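Local coordinates for protein N-terminal acetyltransferase B complex subunit MDM20 (Candida albicans, PDB 5K04) that probably serves as the non-catalytic, helical-repeat subunit of the NatB N-terminal acetyltransferase complex, which acetylates the N-termini of selected proteins, at residues M416-Q421 against D563-P568; S115-S120 against R131-L136. One frame throughout, in Å; residues are numbered along the deposited sequence.

How the contacts relate
The two contacts lie on opposite sides of the centre of a chain that is about two-thirds helix and has no strand, their own centres about 47 Å apart and their nearest atoms about 34 Å. Contact 2 comes first along the chain and is local: helices 109-120 and 126-138, joined by a short turn, pack against each other. Contact 1 comes later and is long-range, bringing the C-terminal part of helix 409-419 against the loop that precedes helix 571-584, 142 residues on. They share no helix. Consistent with a TPR-like helical array, contact 2 packs neighbouring helices, while contact 1 joins parts far apart in sequence.

Contact 1 of 2, residues M416-Q421 against D563-P568; sequences MKLYSQ and DCIDVP
Q421 makes the polar link between the two segments: its NE2 donates to the carbonyl O of D566 at 2.8 Å, with an N-H...O angle of 151°. The acceptor lies close to the amide plane of Q421, but the donor stands above the D566 carbonyl plane, 50° out of it. The same nitrogen also donates to K417 O at 3.2 Å, again nearly in the amide plane, so two carbonyls, one from each segment, fix the rotation of the amide. A bend at chi2 (-55°) swings CD of Q421 toward the 563-568 loop, carrying the amide to D566 O.

Apolar contacts flank this link. I565 points its CB toward the helix and presses CD1 against L418 CD2 at 3.4 Å, the two side chains crossing at about a right angle. The same methyl meets Q421 CG at 3.6 Å, while I565 CB lies against the amide carbon of Q421. On the other flank V567 CG2 touches K417 CG at 3.9 Å, a branched side chain set against the aliphatic part of a lysine. P568 CD lies beside the serine hydroxyl, 3.5 Å from S420 OG, and the small side chain lets the proline come close.

Charge is handled at the far end of K417. Its chain bends at chi3 and passes I565 O, with CE 3.6 Å away, and NZ forms a salt bridge with E555.

K417 and Q421 suit the place because their methylenes pack on V567 and I565 while their polar ends find partners. The chemistry implies that a loop without regular structure is held by one side-chain-to-backbone bond, which reads no side chain of D566, and by hydrophobic fit around I565.

Contact 2 of 2, residues S115-S120 against R131-L136; sequences SWFDNS and RIFMYL
I132 is the bump at the middle of this helix pair, and W116 and F117 form the hollow that receives it. Its CG1 sits 3.6 Å from the centroid of the six-membered ring of W116, 21° off the normal, a CH-pi contact over the face of the indole. CD1 reaches further, to 3.6 Å from F117 CA, so the isoleucine tip rests on the backbone of the facing helix between the two aromatic side chains. With CG anti to the backbone N in both W116 and F117, the two rings set out on either side of that tip. The beta-branched isoleucine suits the slot because its two branches diverge, CG1 and CD1 to the indole and CG2 to F117 CB.

On either side of I132 its own helix adds a ring. F133 brings its CZ over one face of the F117 ring, 3.6 Å from CE1, the planes inclined at 54°. At the edge of the indole, near its plane, Y135 CD2 meets W116 CZ3 at 4.0 Å, and the hydroxyl of Y135 is hydrogen-bonded to E99. S120 is small enough to border the isoleucine methyl; its OG bonds to W116 O at 2.6 Å, keeping its polarity within its own helix.

Helix 91-104 adds Y98, stacked on W116, and F484 of helix 456-485, far away in sequence, meets F117 edge-to-face. The short segments run nearly antiparallel, at 164°, with axes 10.3 Å apart. Successive antiparallel helices joined by a short turn are the topology of TPR-like helical hairpins, consistent with the clan of this family.

Contact 1 of 2, residues M416-Q421 against D563-P568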
ATOM      1  N   MET A 416     -12.935   7.979  12.486  1.00 47.36           N
ATOM      2  CA  MET A 416     -11.613   7.747  13.065  1.00 45.17           C
ATOM      3  C   MET A 416     -10.765   9.018  13.043  1.00 36.94           C
ATOM      4  O   MET A 416     -10.076   9.322  14.026  1.00 23.19           O
ATOM      5  CB  MET A 416     -10.914   6.592  12.342  1.00 41.10           C
ATOM      6  CG  MET A 416     -11.392   5.219  12.812  1.00 41.51           C
ATOM      7  SD  MET A 416     -10.417   3.809  12.344  1.00 22.89           S
ATOM      8  CE  MET A 416     -10.690   3.912  10.636  1.00 22.59           C
ATOM      9  N   LYS A 417     -10.839   9.797  11.953  1.00 41.98           N
ATOM     10  CA  LYS A 417     -10.082  11.053  11.882  1.00 43.10           C
ATOM     11  C   LYS A 417     -10.501  12.012  12.991  1.00 39.45           C
ATOM     12  O   LYS A 417      -9.650  12.631  13.636  1.00 39.64           O
ATOM     13  CB  LYS A 417     -10.261  11.714  10.508  1.00 40.93           C
ATOM     14  CG  LYS A 417      -9.709  10.885   9.363  1.00 50.05           C
ATOM     15  CD  LYS A 417      -9.874  11.547   7.984  1.00 47.54           C
ATOM     16  CE  LYS A 417      -9.270  12.941   7.923  1.00 42.37           C
ATOM     17  NZ  LYS A 417      -9.284  13.470   6.519  1.00 43.42           N
ATOM     18  N   LEU A 418     -11.816  12.153  13.219  1.00 43.71           N
ATOM     19  CA  LEU A 418     -12.301  13.034  14.283  1.00 44.65           C
ATOM     20  C   LEU A 418     -11.817  12.560  15.650  1.00 40.69           C
ATOM     21  O   LEU A 418     -11.286  13.352  16.434  1.00 27.77           O
ATOM     22  CB  LEU A 418     -13.831  13.116  14.273  1.00 41.56           C
ATOM     23  CG  LEU A 418     -14.594  13.703  13.071  1.00 50.92           C
ATOM     24  CD1 LEU A 418     -16.002  14.165  13.469  1.00 47.41           C
ATOM     25  CD2 LEU A 418     -13.863  14.821  12.436  1.00 48.02           C
ATOM     26  N   TYR A 419     -11.990  11.257  15.944  1.00 39.63           N
ATOM     27  CA  TYR A 419     -11.495  10.693  17.196  1.00 39.38           C
ATOM     28  C   TYR A 419     -10.003  10.912  17.353  1.00 40.42           C
ATOM     29  O   TYR A 419      -9.503  11.003  18.485  1.00 32.78           O
ATOM     30  CB  TYR A 419     -11.775   9.195  17.271  1.00 42.58           C
ATOM     31  CG  TYR A 419     -13.176   8.786  17.698  1.00 46.62           C
ATOM     32  CD1 TYR A 419     -13.860   9.462  18.707  1.00 46.03           C
ATOM     33  CD2 TYR A 419     -13.797   7.694  17.114  1.00 40.90           C
ATOM     34  CE1 TYR A 419     -15.147   9.062  19.101  1.00 45.64           C
ATOM     35  CE2 TYR A 419     -15.063   7.305  17.477  1.00 41.94           C
ATOM     36  CZ  TYR A 419     -15.743   7.985  18.471  1.00 37.88           C
ATOM     37  OH  TYR A 419     -17.003   7.560  18.818  1.00 27.72           O
ATOM     38  N   SER A 420      -9.277  10.974  16.230  1.00 39.02           N
ATOM     39  CA  SER A 420      -7.833  11.170  16.271  1.00 33.92           C
ATOM     40  C   SER A 420      -7.464  12.575  16.712  1.00 37.39           C
ATOM     41  O   SER A 420      -6.284  12.824  16.972  1.00 25.48           O
ATOM     42  CB  SER A 420      -7.216  10.888  14.901  1.00 26.87           C
ATOM     43  OG  SER A 420      -7.266  12.043  14.070  1.00 22.72           O
ATOM     44  N   GLN A 421      -8.441  13.489  16.771  1.00 37.26           N
ATOM     45  CA  GLN A 421      -8.259  14.859  17.247  1.00 39.26           C
ATOM     46  C   GLN A 421      -8.363  14.977  18.763  1.00 39.57           C
ATOM     47  O   GLN A 421      -8.036  16.033  19.317  1.00 28.09           O
ATOM     48  CB  GLN A 421      -9.309  15.790  16.629  1.00 35.05           C
ATOM     49  CG  GLN A 421      -9.386  15.755  15.120  1.00 35.87           C
ATOM     50  CD  GLN A 421      -8.037  16.039  14.485  1.00 42.45           C
ATOM     51  OE1 GLN A 421      -7.447  17.092  14.697  1.00 36.20           O
ATOM     52  NE2 GLN A 421      -7.528  15.075  13.725  1.00 50.21           N
ATOM     53  N   ASP A 563      -8.479  21.575   2.714  1.00 61.94           N
ATOM     54  CA  ASP A 563      -7.749  21.605   3.975  1.00 55.95           C
ATOM     55  C   ASP A 563      -8.728  21.383   5.119  1.00 50.58           C
ATOM     56  O   ASP A 563      -9.624  22.198   5.353  1.00 43.89           O
ATOM     57  CB  ASP A 563      -6.999  22.926   4.125  1.00 56.90           C
ATOM     58  CG  ASP A 563      -5.803  23.034   3.171  1.00 57.92           C
ATOM     59  OD1 ASP A 563      -5.407  22.013   2.563  1.00 53.28           O
ATOM     60  OD2 ASP A 563      -5.255  24.144   3.034  1.00 60.87           O
ATOM     61  N   CYS A 564      -8.572  20.254   5.799  1.00 48.92           N
ATOM     62  CA  CYS A 564      -9.415  19.858   6.915  1.00 57.78           C
ATOM     63  C   CYS A 564      -8.485  19.308   7.989  1.00 58.43           C
ATOM     64  O   CYS A 564      -7.257  19.357   7.853  1.00 51.93           O
ATOM     65  CB  CYS A 564     -10.484  18.830   6.477  1.00 34.59           C
ATOM     66  SG  CYS A 564     -11.993  18.919   7.321  1.00 25.31           S
ATOM     67  N   ILE A 565      -9.084  18.785   9.060  1.00 53.88           N
ATOM     68  CA  ILE A 565      -8.314  18.081  10.068  1.00 49.00           C
ATOM     69  C   ILE A 565      -7.611  16.864   9.452  1.00 47.02           C
ATOM     70  O   ILE A 565      -8.060  16.274   8.459  1.00 38.33           O
ATOM     71  CB  ILE A 565      -9.214  17.649  11.238  1.00 57.13           C
ATOM     72  CG1 ILE A 565     -10.276  16.679  10.743  1.00 59.91           C
ATOM     73  CG2 ILE A 565      -9.880  18.848  11.901  1.00 53.33           C
ATOM     74  CD1 ILE A 565     -10.690  15.717  11.778  1.00 64.53           C
ATOM     75  N   ASP A 566      -6.500  16.490  10.066  1.00 48.27           N
ATOM     76  CA  ASP A 566      -5.653  15.403   9.620  1.00 42.82           C
ATOM     77  C   ASP A 566      -5.433  14.443  10.783  1.00 40.27           C
ATOM     78  O   ASP A 566      -5.435  14.854  11.946  1.00 26.82           O
ATOM     79  CB  ASP A 566      -4.298  15.945   9.120  1.00 44.76           C
ATOM     80  CG  ASP A 566      -4.411  16.708   7.814  1.00 49.07           C
ATOM     81  OD1 ASP A 566      -5.253  16.320   6.972  1.00 42.39           O
ATOM     82  OD2 ASP A 566      -3.649  17.680   7.632  1.00 48.96           O
ATOM     83  N   VAL A 567      -5.264  13.160  10.474  1.00 44.09           N
ATOM     84  CA  VAL A 567      -4.666  12.298  11.496  1.00 42.49           C
ATOM     85  C   VAL A 567      -3.258  12.807  11.797  1.00 40.43           C
ATOM     86  O   VAL A 567      -2.499  13.147  10.866  1.00 24.03           O
ATOM     87  CB  VAL A 567      -4.663  10.829  11.040  1.00 44.00           C
ATOM     88  CG1 VAL A 567      -3.919   9.928  12.044  1.00 28.83           C
ATOM     89  CG2 VAL A 567      -6.116  10.331  10.872  1.00 37.27           C
ATOM     90  N   PRO A 568      -2.894  12.958  13.051  1.00 44.11           N
ATOM     91  CA  PRO A 568      -1.611  13.598  13.422  1.00 41.98           C
ATOM     92  C   PRO A 568      -0.414  12.656  13.369  1.00 45.10           C
ATOM     93  O   PRO A 568       0.199  12.286  14.389  1.00 37.87           O
ATOM     94  CB  PRO A 568      -1.896  14.096  14.846  1.00 42.42           C
ATOM     95  CG  PRO A 568      -2.934  13.170  15.380  1.00 42.26           C
ATOM     96  CD  PRO A 568      -3.801  12.802  14.205  1.00 40.75           C
TER

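Contact 2 of 2, residues S115-S120 against R131-L136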
ATOM      1  N   SER A 115      20.969 -19.337  -6.463  1.00 47.92           N
ATOM      2  CA  SER A 115      21.181 -18.955  -5.063  1.00 43.98           C
ATOM      3  C   SER A 115      21.543 -17.473  -4.956  1.00 43.48           C
ATOM      4  O   SER A 115      20.956 -16.728  -4.166  1.00 35.62           O
ATOM      5  CB  SER A 115      22.278 -19.842  -4.455  1.00 41.20           C
ATOM      6  OG  SER A 115      22.783 -19.330  -3.239  1.00 44.09           O
ATOM      7  N   TRP A 116      22.527 -17.043  -5.758  1.00 47.27           N
ATOM      8  CA  TRP A 116      22.893 -15.637  -5.898  1.00 48.43           C
ATOM      9  C   TRP A 116      21.671 -14.758  -6.127  1.00 48.01           C
ATOM     10  O   TRP A 116      21.509 -13.710  -5.497  1.00 40.03           O
ATOM     11  CB  TRP A 116      23.866 -15.505  -7.072  1.00 46.26           C
ATOM     12  CG  TRP A 116      24.627 -14.242  -7.121  1.00 46.46           C
ATOM     13  CD1 TRP A 116      24.565 -13.207  -6.230  1.00 47.91           C
ATOM     14  CD2 TRP A 116      25.596 -13.868  -8.110  1.00 41.29           C
ATOM     15  NE1 TRP A 116      25.434 -12.213  -6.605  1.00 42.35           N
ATOM     16  CE2 TRP A 116      26.074 -12.591  -7.760  1.00 40.71           C
ATOM     17  CE3 TRP A 116      26.085 -14.480  -9.265  1.00 41.35           C
ATOM     18  CZ2 TRP A 116      27.025 -11.918  -8.525  1.00 43.85           C
ATOM     19  CZ3 TRP A 116      27.036 -13.818 -10.022  1.00 48.41           C
ATOM     20  CH2 TRP A 116      27.499 -12.549  -9.649  1.00 46.29           C
ATOM     21  N   PHE A 117      20.803 -15.176  -7.046  1.00 50.96           N
ATOM     22  CA  PHE A 117      19.653 -14.367  -7.424  1.00 50.10           C
ATOM     23  C   PHE A 117      18.604 -14.355  -6.318  1.00 41.13           C
ATOM     24  O   PHE A 117      18.105 -13.292  -5.938  1.00 29.04           O
ATOM     25  CB  PHE A 117      19.076 -14.903  -8.740  1.00 53.07           C
ATOM     26  CG  PHE A 117      17.770 -14.283  -9.143  1.00 53.15           C
ATOM     27  CD1 PHE A 117      17.676 -12.920  -9.408  1.00 59.02           C
ATOM     28  CD2 PHE A 117      16.639 -15.067  -9.280  1.00 51.48           C
ATOM     29  CE1 PHE A 117      16.464 -12.353  -9.781  1.00 60.07           C
ATOM     30  CE2 PHE A 117      15.428 -14.511  -9.660  1.00 55.91           C
ATOM     31  CZ  PHE A 117      15.341 -13.148  -9.910  1.00 57.57           C
ATOM     32  N   ASP A 118      18.272 -15.538  -5.787  1.00 47.49           N
ATOM     33  CA  ASP A 118      17.274 -15.640  -4.724  1.00 45.15           C
ATOM     34  C   ASP A 118      17.687 -14.842  -3.499  1.00 43.15           C
ATOM     35  O   ASP A 118      16.848 -14.221  -2.844  1.00 37.38           O
ATOM     36  CB  ASP A 118      17.049 -17.102  -4.354  1.00 44.58           C
ATOM     37  CG  ASP A 118      16.329 -17.866  -5.445  1.00 44.90           C
ATOM     38  OD1 ASP A 118      15.962 -17.239  -6.463  1.00 30.61           O
ATOM     39  OD2 ASP A 118      16.122 -19.081  -5.291  1.00 36.69           O
ATOM     40  N   ASN A 119      18.979 -14.841  -3.180  1.00 53.35           N
ATOM     41  CA  ASN A 119      19.467 -14.069  -2.051  1.00 51.79           C
ATOM     42  C   ASN A 119      19.571 -12.588  -2.378  1.00 51.78           C
ATOM     43  O   ASN A 119      19.530 -11.764  -1.465  1.00 48.38           O
ATOM     44  CB  ASN A 119      20.825 -14.616  -1.594  1.00 48.47           C
ATOM     45  CG  ASN A 119      20.712 -16.013  -0.954  1.00 51.71           C
ATOM     46  OD1 ASN A 119      21.419 -16.946  -1.329  1.00 45.36           O
ATOM     47  ND2 ASN A 119      19.818 -16.146   0.013  1.00 59.46           N
ATOM     48  N   SER A 120      19.671 -12.236  -3.662  1.00 49.49           N
ATOM     49  CA  SER A 120      19.872 -10.857  -4.083  1.00 52.55           C
ATOM     50  C   SER A 120      18.577 -10.079  -4.213  1.00 51.42           C
ATOM     51  O   SER A 120      18.632  -8.850  -4.299  1.00 49.55           O
ATOM     52  CB  SER A 120      20.614 -10.793  -5.432  1.00 46.25           C
ATOM     53  OG  SER A 120      21.973 -11.184  -5.300  1.00 45.96           O
ATOM     54  N   ARG A 131      23.975  -8.878 -14.020  1.00 46.88           N
ATOM     55  CA  ARG A 131      25.217  -9.633 -13.944  1.00 48.80           C
ATOM     56  C   ARG A 131      24.949 -11.118 -13.715  1.00 42.37           C
ATOM     57  O   ARG A 131      25.588 -11.972 -14.339  1.00 34.72           O
ATOM     58  CB  ARG A 131      26.117  -9.068 -12.843  1.00 51.09           C
ATOM     59  CG  ARG A 131      27.481  -9.751 -12.787  1.00 53.84           C
ATOM     60  CD  ARG A 131      28.608  -8.749 -12.535  1.00 63.88           C
ATOM     61  NE  ARG A 131      28.555  -8.166 -11.197  1.00 68.10           N
ATOM     62  CZ  ARG A 131      28.315  -6.885 -10.940  1.00 74.11           C
ATOM     63  NH1 ARG A 131      28.110  -6.027 -11.931  1.00 81.73           N
ATOM     64  NH2 ARG A 131      28.286  -6.461  -9.685  1.00 77.18           N
ATOM     65  N   ILE A 132      24.012 -11.449 -12.823  1.00 48.87           N
ATOM     66  CA  ILE A 132      23.673 -12.853 -12.598  1.00 50.83           C
ATOM     67  C   ILE A 132      23.172 -13.478 -13.884  1.00 50.02           C
ATOM     68  O   ILE A 132      23.612 -14.559 -14.294  1.00 30.94           O
ATOM     69  CB  ILE A 132      22.620 -12.988 -11.490  1.00 42.98           C
ATOM     70  CG1 ILE A 132      23.215 -12.561 -10.156  1.00 43.61           C
ATOM     71  CG2 ILE A 132      22.085 -14.426 -11.449  1.00 43.56           C
ATOM     72  CD1 ILE A 132      22.170 -12.381  -9.068  1.00 49.12           C
ATOM     73  N   PHE A 133      22.240 -12.792 -14.540  1.00 48.81           N
ATOM     74  CA  PHE A 133      21.654 -13.298 -15.763  1.00 41.91           C
ATOM     75  C   PHE A 133      22.684 -13.406 -16.882  1.00 40.52           C
ATOM     76  O   PHE A 133      22.576 -14.290 -17.739  1.00 32.83           O
ATOM     77  CB  PHE A 133      20.483 -12.395 -16.145  1.00 41.33           C
ATOM     78  CG  PHE A 133      19.358 -12.421 -15.141  1.00 43.48           C
ATOM     79  CD1 PHE A 133      19.232 -13.472 -14.248  1.00 45.78           C
ATOM     80  CD2 PHE A 133      18.425 -11.409 -15.091  1.00 49.97           C
ATOM     81  CE1 PHE A 133      18.190 -13.508 -13.313  1.00 39.75           C
ATOM     82  CE2 PHE A 133      17.382 -11.438 -14.165  1.00 45.73           C
ATOM     83  CZ  PHE A 133      17.275 -12.486 -13.272  1.00 44.60           C
ATOM     84  N   MET A 134      23.700 -12.544 -16.877  1.00 49.33           N
ATOM     85  CA  MET A 134      24.760 -12.649 -17.873  1.00 47.84           C
ATOM     86  C   MET A 134      25.510 -13.974 -17.739  1.00 41.22           C
ATOM     87  O   MET A 134      25.690 -14.701 -18.723  1.00 37.55           O
ATOM     88  CB  MET A 134      25.717 -11.454 -17.753  1.00 49.02           C
ATOM     89  CG  MET A 134      26.825 -11.393 -18.839  1.00 45.38           C
ATOM     90  SD  MET A 134      28.248 -12.400 -18.488  1.00 33.16           S
ATOM     91  CE  MET A 134      28.842 -11.457 -17.110  1.00 53.31           C
ATOM     92  N   TYR A 135      25.968 -14.297 -16.524  1.00 53.11           N
ATOM     93  CA  TYR A 135      26.629 -15.584 -16.298  1.00 54.33           C
ATOM     94  C   TYR A 135      25.693 -16.744 -16.611  1.00 51.47           C
ATOM     95  O   TYR A 135      26.094 -17.736 -17.227  1.00 50.39           O
ATOM     96  CB  TYR A 135      27.116 -15.686 -14.853  1.00 46.02           C
ATOM     97  CG  TYR A 135      28.375 -14.905 -14.556  1.00 46.65           C
ATOM     98  CD1 TYR A 135      29.607 -15.357 -14.999  1.00 52.87           C
ATOM     99  CD2 TYR A 135      28.336 -13.731 -13.807  1.00 51.73           C
ATOM    100  CE1 TYR A 135      30.778 -14.662 -14.721  1.00 52.03           C
ATOM    101  CE2 TYR A 135      29.509 -13.024 -13.520  1.00 54.54           C
ATOM    102  CZ  TYR A 135      30.727 -13.500 -13.988  1.00 52.32           C
ATOM    103  OH  TYR A 135      31.898 -12.828 -13.732  1.00 48.45           O
ATOM    104  N   LEU A 136      24.437 -16.626 -16.200  1.00 51.13           N
ATOM    105  CA  LEU A 136      23.490 -17.718 -16.351  1.00 56.26           C
ATOM    106  C   LEU A 136      23.142 -17.958 -17.815  1.00 54.68           C
ATOM    107  O   LEU A 136      22.791 -19.079 -18.203  1.00 49.11           O
ATOM    108  CB  LEU A 136      22.243 -17.398 -15.531  1.00 49.51           C
ATOM    109  CG  LEU A 136      21.211 -18.510 -15.405  1.00 53.38           C
ATOM    110  CD1 LEU A 136      21.836 -19.735 -14.752  1.00 56.74           C
ATOM    111  CD2 LEU A 136      20.016 -18.011 -14.616  1.00 45.42           C
TER